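Glycosyl hydrolase, family 38 (Enterococcus faecalis, PDB 5KBP) probably hydrolyses alpha-mannosidic linkages in carbohydrates. Local coordinates at residues Gln658-Thr663 with Thr729-Gly734; Val304-Trp309 with Thr370-Ala375. One frame throughout, in Å; residues are numbered along the deposited sequence.

Followed from the N terminus, the chain makes contact 2 first: helix 304-332 leaves, two shorter helices intervene, and helix 362-393 returns past its beginning, so that 304-309 meets 370-375 and closes a loop of 60 mainly helical residues. Contact 1 forms much later, in the C-terminal beta region, where 658-663 and 729-734 close a loop of 65 residues without any helix. The two loops stand in series, neither nested nor crossed. They still meet in space: near the end of 729-734, Gly734 O packs 3.4 Å from Lys307 CB. One contact thus links two helices of the middle domain, the other two strands of a large antiparallel sheet, and their neighbouring ends join both units.

Contact 1 (Gln658-Thr663 with Thr729-Gly734); sequences QLFFET and TIFNEG
Phe731 sets its CG between its own backbone N and carbonyl carbon (chi1 54°), while Phe660 holds its CG beside the backbone N (chi1 -68°); together these torsions bring both rings into one apolar layer on a large antiparallel sheet of the family 38 C-terminal region. The strands involved, 659-667 and 727-732, are not direct neighbours. Strand 772-783 runs between them, antiparallel to both, and the CA atoms of Phe660 and Phe731 stand 9.2 Å apart. Large side chains therefore meet over the intervening strand, a clear example of second-neighbour packing across a beta-sheet. The rings pair in an offset edge-to-face manner, Phe731 offering its edge to the face of Phe660, with centroids 5.8 Å apart and planes at 72°. Helix 789-799 covers this layer: Ala799 touches both rings and Ala796 adds to the cover over Phe731. Gln658, extended beyond CG, crosses the Phe731 side chain at about a right angle, and its amide nitrogen is committed to the same helix by a hydrogen bond to Gln795 O. That bond helps hold the amide beside the ring, where Gln658 NE2 lies 3.8 Å from Phe731 CE1.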
ATOM      1  N   GLN A 658     -10.406  -9.568 -35.848  1.00 62.40           N
ATOM      2  CA  GLN A 658     -10.586  -8.793 -34.629  1.00 64.49           C
ATOM      3  C   GLN A 658     -10.245  -7.329 -34.876  1.00 64.93           C
ATOM      4  O   GLN A 658      -9.162  -7.009 -35.374  1.00 77.92           O
ATOM      5  CB  GLN A 658      -9.714  -9.351 -33.504  1.00 69.68           C
ATOM      6  CG  GLN A 658     -10.164 -10.699 -32.969  1.00 71.20           C
ATOM      7  CD  GLN A 658      -9.383 -11.119 -31.741  1.00 72.59           C
ATOM      8  OE1 GLN A 658      -8.153 -11.071 -31.726  1.00 72.64           O
ATOM      9  NE2 GLN A 658     -10.096 -11.525 -30.698  1.00 76.84           N
ATOM     10  N   LEU A 659     -11.173  -6.445 -34.523  1.00 56.84           N
ATOM     11  CA  LEU A 659     -10.970  -5.004 -34.622  1.00 49.98           C
ATOM     12  C   LEU A 659     -10.722  -4.475 -33.214  1.00 57.69           C
ATOM     13  O   LEU A 659     -11.626  -4.490 -32.373  1.00 69.04           O
ATOM     14  CB  LEU A 659     -12.177  -4.328 -35.268  1.00 45.12           C
ATOM     15  CG  LEU A 659     -11.964  -2.939 -35.869  1.00 48.76           C
ATOM     16  CD1 LEU A 659     -11.078  -3.021 -37.103  1.00 43.16           C
ATOM     17  CD2 LEU A 659     -13.300  -2.288 -36.197  1.00 42.63           C
ATOM     18  N   PHE A 660      -9.500  -4.018 -32.956  1.00 60.56           N
ATOM     19  CA  PHE A 660      -9.093  -3.613 -31.618  1.00 60.12           C
ATOM     20  C   PHE A 660      -9.309  -2.120 -31.408  1.00 61.80           C
ATOM     21  O   PHE A 660      -9.101  -1.313 -32.319  1.00 62.71           O
ATOM     22  CB  PHE A 660      -7.625  -3.965 -31.377  1.00 63.70           C
ATOM     23  CG  PHE A 660      -7.360  -5.443 -31.314  1.00 71.52           C
ATOM     24  CD1 PHE A 660      -7.118  -6.168 -32.469  1.00 77.48           C
ATOM     25  CD2 PHE A 660      -7.350  -6.106 -30.099  1.00 70.00           C
ATOM     26  CE1 PHE A 660      -6.873  -7.529 -32.412  1.00 79.99           C
ATOM     27  CE2 PHE A 660      -7.106  -7.464 -30.035  1.00 73.26           C
ATOM     28  CZ  PHE A 660      -6.867  -8.176 -31.192  1.00 73.66           C
ATOM     29  N   PHE A 661      -9.724  -1.759 -30.195  1.00 53.98           N
ATOM     30  CA  PHE A 661      -9.948  -0.373 -29.815  1.00 48.18           C
ATOM     31  C   PHE A 661      -9.140  -0.037 -28.569  1.00 48.82           C
ATOM     32  O   PHE A 661      -8.925  -0.886 -27.700  1.00 51.64           O
ATOM     33  CB  PHE A 661     -11.432  -0.096 -29.550  1.00 48.34           C
ATOM     34  CG  PHE A 661     -12.338  -0.546 -30.656  1.00 57.05           C
ATOM     35  CD1 PHE A 661     -12.273   0.048 -31.904  1.00 59.87           C
ATOM     36  CD2 PHE A 661     -13.262  -1.556 -30.446  1.00 52.96           C
ATOM     37  CE1 PHE A 661     -13.107  -0.363 -32.925  1.00 63.80           C
ATOM     38  CE2 PHE A 661     -14.100  -1.970 -31.463  1.00 60.49           C
ATOM     39  CZ  PHE A 661     -14.023  -1.372 -32.705  1.00 64.77           C
ATOM     40  N   GLU A 662      -8.697   1.217 -28.491  1.00 46.59           N
ATOM     41  CA  GLU A 662      -7.956   1.715 -27.332  1.00 44.81           C
ATOM     42  C   GLU A 662      -8.372   3.167 -27.119  1.00 52.92           C
ATOM     43  O   GLU A 662      -7.870   4.068 -27.798  1.00 53.54           O
ATOM     44  CB  GLU A 662      -6.451   1.589 -27.537  1.00 55.72           C
ATOM     45  CG  GLU A 662      -5.686   1.236 -26.271  1.00 75.39           C
ATOM     46  CD  GLU A 662      -4.193   1.108 -26.501  1.00 91.99           C
ATOM     47  OE1 GLU A 662      -3.472   2.110 -26.312  1.00 94.92           O
ATOM     48  OE2 GLU A 662      -3.741   0.007 -26.875  1.00 95.44           O
ATOM     49  N   THR A 663      -9.289   3.388 -26.183  1.00 53.96           N
ATOM     50  CA  THR A 663      -9.821   4.714 -25.900  1.00 47.34           C
ATOM     51  C   THR A 663      -9.118   5.300 -24.683  1.00 45.28           C
ATOM     52  O   THR A 663      -9.022   4.644 -23.641  1.00 49.95           O
ATOM     53  CB  THR A 663     -11.331   4.656 -25.661  1.00 52.77           C
ATOM     54  OG1 THR A 663     -11.988   4.161 -26.835  1.00 54.56           O
ATOM     55  CG2 THR A 663     -11.873   6.035 -25.323  1.00 52.48           C
ATOM     56  N   THR A 729     -19.658  -9.897 -31.405  1.00 46.32           N
ATOM     57  CA  THR A 729     -19.018 -10.140 -30.119  1.00 45.58           C
ATOM     58  C   THR A 729     -18.169  -8.931 -29.750  1.00 52.14           C
ATOM     59  O   THR A 729     -17.393  -8.438 -30.575  1.00 59.05           O
ATOM     60  CB  THR A 729     -18.147 -11.402 -30.153  1.00 47.87           C
ATOM     61  OG1 THR A 729     -18.960 -12.546 -30.441  1.00 49.57           O
ATOM     62  CG2 THR A 729     -17.457 -11.608 -28.810  1.00 38.43           C
ATOM     63  N   ILE A 730     -18.324  -8.457 -28.516  1.00 48.66           N
ATOM     64  CA  ILE A 730     -17.568  -7.324 -27.993  1.00 47.40           C
ATOM     65  C   ILE A 730     -16.770  -7.816 -26.796  1.00 51.66           C
ATOM     66  O   ILE A 730     -17.353  -8.220 -25.783  1.00 53.39           O
ATOM     67  CB  ILE A 730     -18.486  -6.159 -27.591  1.00 45.65           C
ATOM     68  CG1 ILE A 730     -19.363  -5.729 -28.770  1.00 48.06           C
ATOM     69  CG2 ILE A 730     -17.666  -4.988 -27.075  1.00 36.46           C
ATOM     70  CD1 ILE A 730     -18.582  -5.216 -29.953  1.00 46.93           C
ATOM     71  N   PHE A 731     -15.445  -7.784 -26.908  1.00 44.39           N
ATOM     72  CA  PHE A 731     -14.574  -8.186 -25.816  1.00 45.17           C
ATOM     73  C   PHE A 731     -13.897  -6.966 -25.205  1.00 49.86           C
ATOM     74  O   PHE A 731     -13.855  -5.887 -25.803  1.00 52.66           O
ATOM     75  CB  PHE A 731     -13.529  -9.212 -26.277  1.00 51.29           C
ATOM     76  CG  PHE A 731     -12.708  -8.775 -27.457  1.00 50.17           C
ATOM     77  CD1 PHE A 731     -13.130  -9.041 -28.750  1.00 46.22           C
ATOM     78  CD2 PHE A 731     -11.496  -8.127 -27.274  1.00 49.02           C
ATOM     79  CE1 PHE A 731     -12.371  -8.652 -29.838  1.00 48.00           C
ATOM     80  CE2 PHE A 731     -10.731  -7.736 -28.359  1.00 50.87           C
ATOM     81  CZ  PHE A 731     -11.169  -8.001 -29.642  1.00 48.55           C
ATOM     82  N   ASN A 732     -13.369  -7.150 -23.996  1.00 43.60           N
ATOM     83  CA  ASN A 732     -12.865  -6.034 -23.206  1.00 46.27           C
ATOM     84  C   ASN A 732     -11.813  -6.541 -22.228  1.00 46.46           C
ATOM     85  O   ASN A 732     -11.609  -7.747 -22.070  1.00 45.16           O
ATOM     86  CB  ASN A 732     -14.002  -5.337 -22.453  1.00 55.18           C
ATOM     87  CG  ASN A 732     -14.561  -6.188 -21.326  1.00 54.62           C
ATOM     88  OD1 ASN A 732     -14.120  -6.086 -20.182  1.00 48.86           O
ATOM     89  ND2 ASN A 732     -15.532  -7.037 -21.648  1.00 56.58           N
ATOM     90  N   GLU A 733     -11.152  -5.591 -21.564  1.00 48.37           N
ATOM     91  CA  GLU A 733     -10.184  -5.876 -20.504  1.00 45.90           C
ATOM     92  C   GLU A 733     -10.553  -5.018 -19.297  1.00 53.43           C
ATOM     93  O   GLU A 733     -10.180  -3.844 -19.226  1.00 66.98           O
ATOM     94  CB  GLU A 733      -8.756  -5.596 -20.959  1.00 54.78           C
ATOM     95  CG  GLU A 733      -8.293  -6.425 -22.142  1.00 71.09           C
ATOM     96  CD  GLU A 733      -6.841  -6.171 -22.486  1.00 79.91           C
ATOM     97  OE1 GLU A 733      -6.137  -5.551 -21.662  1.00 81.48           O
ATOM     98  OE2 GLU A 733      -6.402  -6.589 -23.578  1.00 76.45           O
ATOM     99  N   GLY A 734     -11.282  -5.602 -18.351  1.00 54.58           N
ATOM    100  CA  GLY A 734     -11.640  -4.896 -17.138  1.00 45.13           C
ATOM    101  C   GLY A 734     -12.849  -3.996 -17.244  1.00 43.98           C
ATOM    102  O   GLY A 734     -13.126  -3.245 -16.302  1.00 46.11           O
TER

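Contact 2 (Val304-Trp309 with Thr370-Ala375); sequences VYLKQW and TRFENA
One face of the Phe372 ring carries the CB of Trp309, a CH-pi contact with that carbon 4.0 Å from the ring centroid, while the indole of Trp309 has Tyr305 O in plane at its edge, 3.3 Å from Trp309 CD1. These groups lie at the interface between two helices of the middle domain, which in family 38 enzymes is a three-helix bundle. Segments 304-309 and 370-375 run nearly parallel, their axes 17° apart and 10.9 Å from each other at closest approach, and aromatic side chains span that separation. Trp309 and Phe372 both point across the gap and slide past each other in opposite directions. Their rings are inclined by 31°, so the pair is oblique, and it closes through Trp309 CE3, which rests 3.7 Å from Phe372 CB. The far end of the phenyl ring reaches the first helix a turn earlier: Phe372 CZ lies 3.7 Å from Leu306 O, and Leu306 CD2 touches Phe372 CE2 from a side chain set at about a right angle.

The 370-375 helix also faces the second subunit. Thr370 hydrogen-bonds to Thr370 of that subunit, and the Glu373 carboxylate has a long, weak ion pair with Arg366 of the same neighbour. Lys312 makes a cation-pi contact with Trp309, and a sulfate ion, probably from the crystallisation liquor, lies about 5 Å from the Trp309 side chain. Glu373 is bent at chi2, which swings its carboxylate back to the six-membered ring of the indole, the two planes 47° apart. Glu373 OE1 comes to 3.3 Å from Trp309 CH2 and 3.5 Å from Trp309 CZ2.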
ATOM      1  N   VAL A 304     -13.216   1.813 -12.089  1.00 44.84           N
ATOM      2  CA  VAL A 304     -12.853   0.881 -13.154  1.00 40.60           C
ATOM      3  C   VAL A 304     -11.370   0.528 -13.104  1.00 43.14           C
ATOM      4  O   VAL A 304     -10.966  -0.552 -13.553  1.00 43.76           O
ATOM      5  CB  VAL A 304     -13.254   1.467 -14.524  1.00 41.94           C
ATOM      6  CG1 VAL A 304     -12.497   2.759 -14.800  1.00 48.25           C
ATOM      7  CG2 VAL A 304     -13.033   0.449 -15.637  1.00 34.71           C
ATOM      8  N   TYR A 305     -10.539   1.416 -12.549  1.00 40.34           N
ATOM      9  CA  TYR A 305      -9.109   1.134 -12.471  1.00 36.80           C
ATOM     10  C   TYR A 305      -8.823  -0.084 -11.602  1.00 41.18           C
ATOM     11  O   TYR A 305      -7.842  -0.797 -11.841  1.00 52.35           O
ATOM     12  CB  TYR A 305      -8.356   2.358 -11.947  1.00 32.76           C
ATOM     13  CG  TYR A 305      -8.783   2.823 -10.572  1.00 38.75           C
ATOM     14  CD1 TYR A 305      -9.807   3.748 -10.418  1.00 44.67           C
ATOM     15  CD2 TYR A 305      -8.151   2.350  -9.428  1.00 42.11           C
ATOM     16  CE1 TYR A 305     -10.196   4.183  -9.165  1.00 45.53           C
ATOM     17  CE2 TYR A 305      -8.534   2.778  -8.170  1.00 43.10           C
ATOM     18  CZ  TYR A 305      -9.557   3.695  -8.045  1.00 45.34           C
ATOM     19  OH  TYR A 305      -9.942   4.125  -6.796  1.00 45.39           O
ATOM     20  N   LEU A 306      -9.661  -0.337 -10.595  1.00 41.25           N
ATOM     21  CA  LEU A 306      -9.532  -1.563  -9.815  1.00 43.37           C
ATOM     22  C   LEU A 306      -9.782  -2.788 -10.686  1.00 42.63           C
ATOM     23  O   LEU A 306      -9.037  -3.773 -10.625  1.00 39.42           O
ATOM     24  CB  LEU A 306     -10.506  -1.542  -8.635  1.00 40.70           C
ATOM     25  CG  LEU A 306     -10.316  -0.481  -7.553  1.00 37.47           C
ATOM     26  CD1 LEU A 306     -11.470  -0.530  -6.568  1.00 38.87           C
ATOM     27  CD2 LEU A 306      -8.993  -0.673  -6.833  1.00 39.47           C
ATOM     28  N   LYS A 307     -10.836  -2.742 -11.505  1.00 44.43           N
ATOM     29  CA  LYS A 307     -11.157  -3.873 -12.369  1.00 40.81           C
ATOM     30  C   LYS A 307     -10.091  -4.071 -13.437  1.00 46.96           C
ATOM     31  O   LYS A 307      -9.787  -5.208 -13.816  1.00 51.17           O
ATOM     32  CB  LYS A 307     -12.530  -3.673 -13.016  1.00 34.78           C
ATOM     33  CG  LYS A 307     -13.717  -4.057 -12.139  1.00 42.17           C
ATOM     34  CD  LYS A 307     -13.979  -3.043 -11.041  1.00 38.74           C
ATOM     35  CE  LYS A 307     -15.281  -3.352 -10.325  1.00 37.08           C
ATOM     36  NZ  LYS A 307     -15.530  -2.405  -9.206  1.00 33.50           N
ATOM     37  N   GLN A 308      -9.514  -2.977 -13.940  1.00 45.31           N
ATOM     38  CA  GLN A 308      -8.455  -3.091 -14.936  1.00 48.79           C
ATOM     39  C   GLN A 308      -7.208  -3.730 -14.339  1.00 39.83           C
ATOM     40  O   GLN A 308      -6.598  -4.615 -14.951  1.00 45.98           O
ATOM     41  CB  GLN A 308      -8.134  -1.716 -15.520  1.00 41.93           C
ATOM     42  CG  GLN A 308      -9.239  -1.144 -16.391  1.00 40.60           C
ATOM     43  CD  GLN A 308      -8.893   0.218 -16.959  1.00 48.51           C
ATOM     44  OE1 GLN A 308      -8.274   1.045 -16.289  1.00 52.28           O
ATOM     45  NE2 GLN A 308      -9.289   0.456 -18.202  1.00 44.29           N
ATOM     46  N   TRP A 309      -6.813  -3.293 -13.142  1.00 39.86           N
ATOM     47  CA  TRP A 309      -5.657  -3.892 -12.484  1.00 36.60           C
ATOM     48  C   TRP A 309      -5.915  -5.350 -12.133  1.00 40.78           C
ATOM     49  O   TRP A 309      -5.016  -6.192 -12.247  1.00 44.48           O
ATOM     50  CB  TRP A 309      -5.293  -3.094 -11.232  1.00 36.44           C
ATOM     51  CG  TRP A 309      -4.292  -2.016 -11.490  1.00 51.38           C
ATOM     52  CD1 TRP A 309      -4.550  -0.729 -11.855  1.00 53.35           C
ATOM     53  CD2 TRP A 309      -2.868  -2.134 -11.410  1.00 50.41           C
ATOM     54  NE1 TRP A 309      -3.374  -0.036 -12.006  1.00 52.03           N
ATOM     55  CE2 TRP A 309      -2.326  -0.877 -11.738  1.00 51.74           C
ATOM     56  CE3 TRP A 309      -1.999  -3.182 -11.089  1.00 50.29           C
ATOM     57  CZ2 TRP A 309      -0.954  -0.639 -11.757  1.00 46.73           C
ATOM     58  CZ3 TRP A 309      -0.638  -2.944 -11.110  1.00 50.43           C
ATOM     59  CH2 TRP A 309      -0.128  -1.683 -11.440  1.00 51.42           C
ATOM     60  N   THR A 370      -1.802  -0.888  -3.730  1.00 42.89           N
ATOM     61  CA  THR A 370      -0.527  -1.416  -3.254  1.00 44.53           C
ATOM     62  C   THR A 370      -0.490  -2.935  -3.366  1.00 40.38           C
ATOM     63  O   THR A 370       0.520  -3.509  -3.793  1.00 44.86           O
ATOM     64  CB  THR A 370      -0.281  -0.977  -1.809  1.00 40.94           C
ATOM     65  OG1 THR A 370      -0.116   0.446  -1.758  1.00 46.50           O
ATOM     66  CG2 THR A 370       0.968  -1.646  -1.246  1.00 37.06           C
ATOM     67  N   ARG A 371      -1.587  -3.601  -2.999  1.00 30.78           N
ATOM     68  CA  ARG A 371      -1.658  -5.051  -3.150  1.00 35.21           C
ATOM     69  C   ARG A 371      -1.564  -5.455  -4.615  1.00 39.80           C
ATOM     70  O   ARG A 371      -0.893  -6.437  -4.954  1.00 43.50           O
ATOM     71  CB  ARG A 371      -2.952  -5.584  -2.536  1.00 38.84           C
ATOM     72  CG  ARG A 371      -3.158  -5.233  -1.070  1.00 46.33           C
ATOM     73  CD  ARG A 371      -4.243  -6.111  -0.466  1.00 40.35           C
ATOM     74  NE  ARG A 371      -4.597  -5.715   0.893  1.00 43.89           N
ATOM     75  CZ  ARG A 371      -5.678  -5.009   1.207  1.00 39.52           C
ATOM     76  NH1 ARG A 371      -5.926  -4.697   2.472  1.00 37.13           N
ATOM     77  NH2 ARG A 371      -6.514  -4.615   0.256  1.00 42.69           N
ATOM     78  N   PHE A 372      -2.236  -4.712  -5.497  1.00 34.41           N
ATOM     79  CA  PHE A 372      -2.160  -4.998  -6.927  1.00 37.39           C
ATOM     80  C   PHE A 372      -0.734  -4.849  -7.442  1.00 42.58           C
ATOM     81  O   PHE A 372      -0.239  -5.704  -8.185  1.00 45.55           O
ATOM     82  CB  PHE A 372      -3.110  -4.077  -7.694  1.00 36.94           C
ATOM     83  CG  PHE A 372      -4.521  -4.589  -7.773  1.00 40.87           C
ATOM     84  CD1 PHE A 372      -4.775  -5.902  -8.124  1.00 37.75           C
ATOM     85  CD2 PHE A 372      -5.593  -3.755  -7.496  1.00 44.85           C
ATOM     86  CE1 PHE A 372      -6.071  -6.375  -8.197  1.00 41.85           C
ATOM     87  CE2 PHE A 372      -6.889  -4.222  -7.569  1.00 40.51           C
ATOM     88  CZ  PHE A 372      -7.129  -5.533  -7.920  1.00 41.54           C
ATOM     89  N   GLU A 373      -0.059  -3.763  -7.056  1.00 39.57           N
ATOM     90  CA  GLU A 373       1.323  -3.556  -7.479  1.00 32.95           C
ATOM     91  C   GLU A 373       2.223  -4.687  -6.998  1.00 36.28           C
ATOM     92  O   GLU A 373       3.054  -5.196  -7.760  1.00 39.22           O
ATOM     93  CB  GLU A 373       1.838  -2.213  -6.958  1.00 37.53           C
ATOM     94  CG  GLU A 373       1.136  -0.992  -7.533  1.00 50.84           C
ATOM     95  CD  GLU A 373       1.805  -0.468  -8.786  1.00 72.00           C
ATOM     96  OE1 GLU A 373       1.281   0.497  -9.380  1.00 82.35           O
ATOM     97  OE2 GLU A 373       2.858  -1.018  -9.171  1.00 78.98           O
ATOM     98  N   ASN A 374       2.061  -5.103  -5.740  1.00 34.58           N
ATOM     99  CA  ASN A 374       2.932  -6.129  -5.175  1.00 41.43           C
ATOM    100  C   ASN A 374       2.682  -7.486  -5.820  1.00 44.05           C
ATOM    101  O   ASN A 374       3.628  -8.193  -6.187  1.00 38.64           O
ATOM    102  CB  ASN A 374       2.736  -6.201  -3.660  1.00 39.96           C
ATOM    103  CG  ASN A 374       3.308  -4.995  -2.941  1.00 46.06           C
ATOM    104  OD1 ASN A 374       4.218  -4.334  -3.444  1.00 47.47           O
ATOM    105  ND2 ASN A 374       2.780  -4.704  -1.758  1.00 49.38           N
ATOM    106  N   ALA A 375       1.412  -7.872  -5.961  1.00 46.45           N
ATOM    107  CA  ALA A 375       1.096  -9.134  -6.620  1.00 38.20           C
ATOM    108  C   ALA A 375       1.563  -9.129  -8.069  1.00 42.23           C
ATOM    109  O   ALA A 375       2.088 -10.134  -8.564  1.00 46.24           O
ATOM    110  CB  ALA A 375      -0.406  -9.408  -6.542  1.00 36.38           C
TER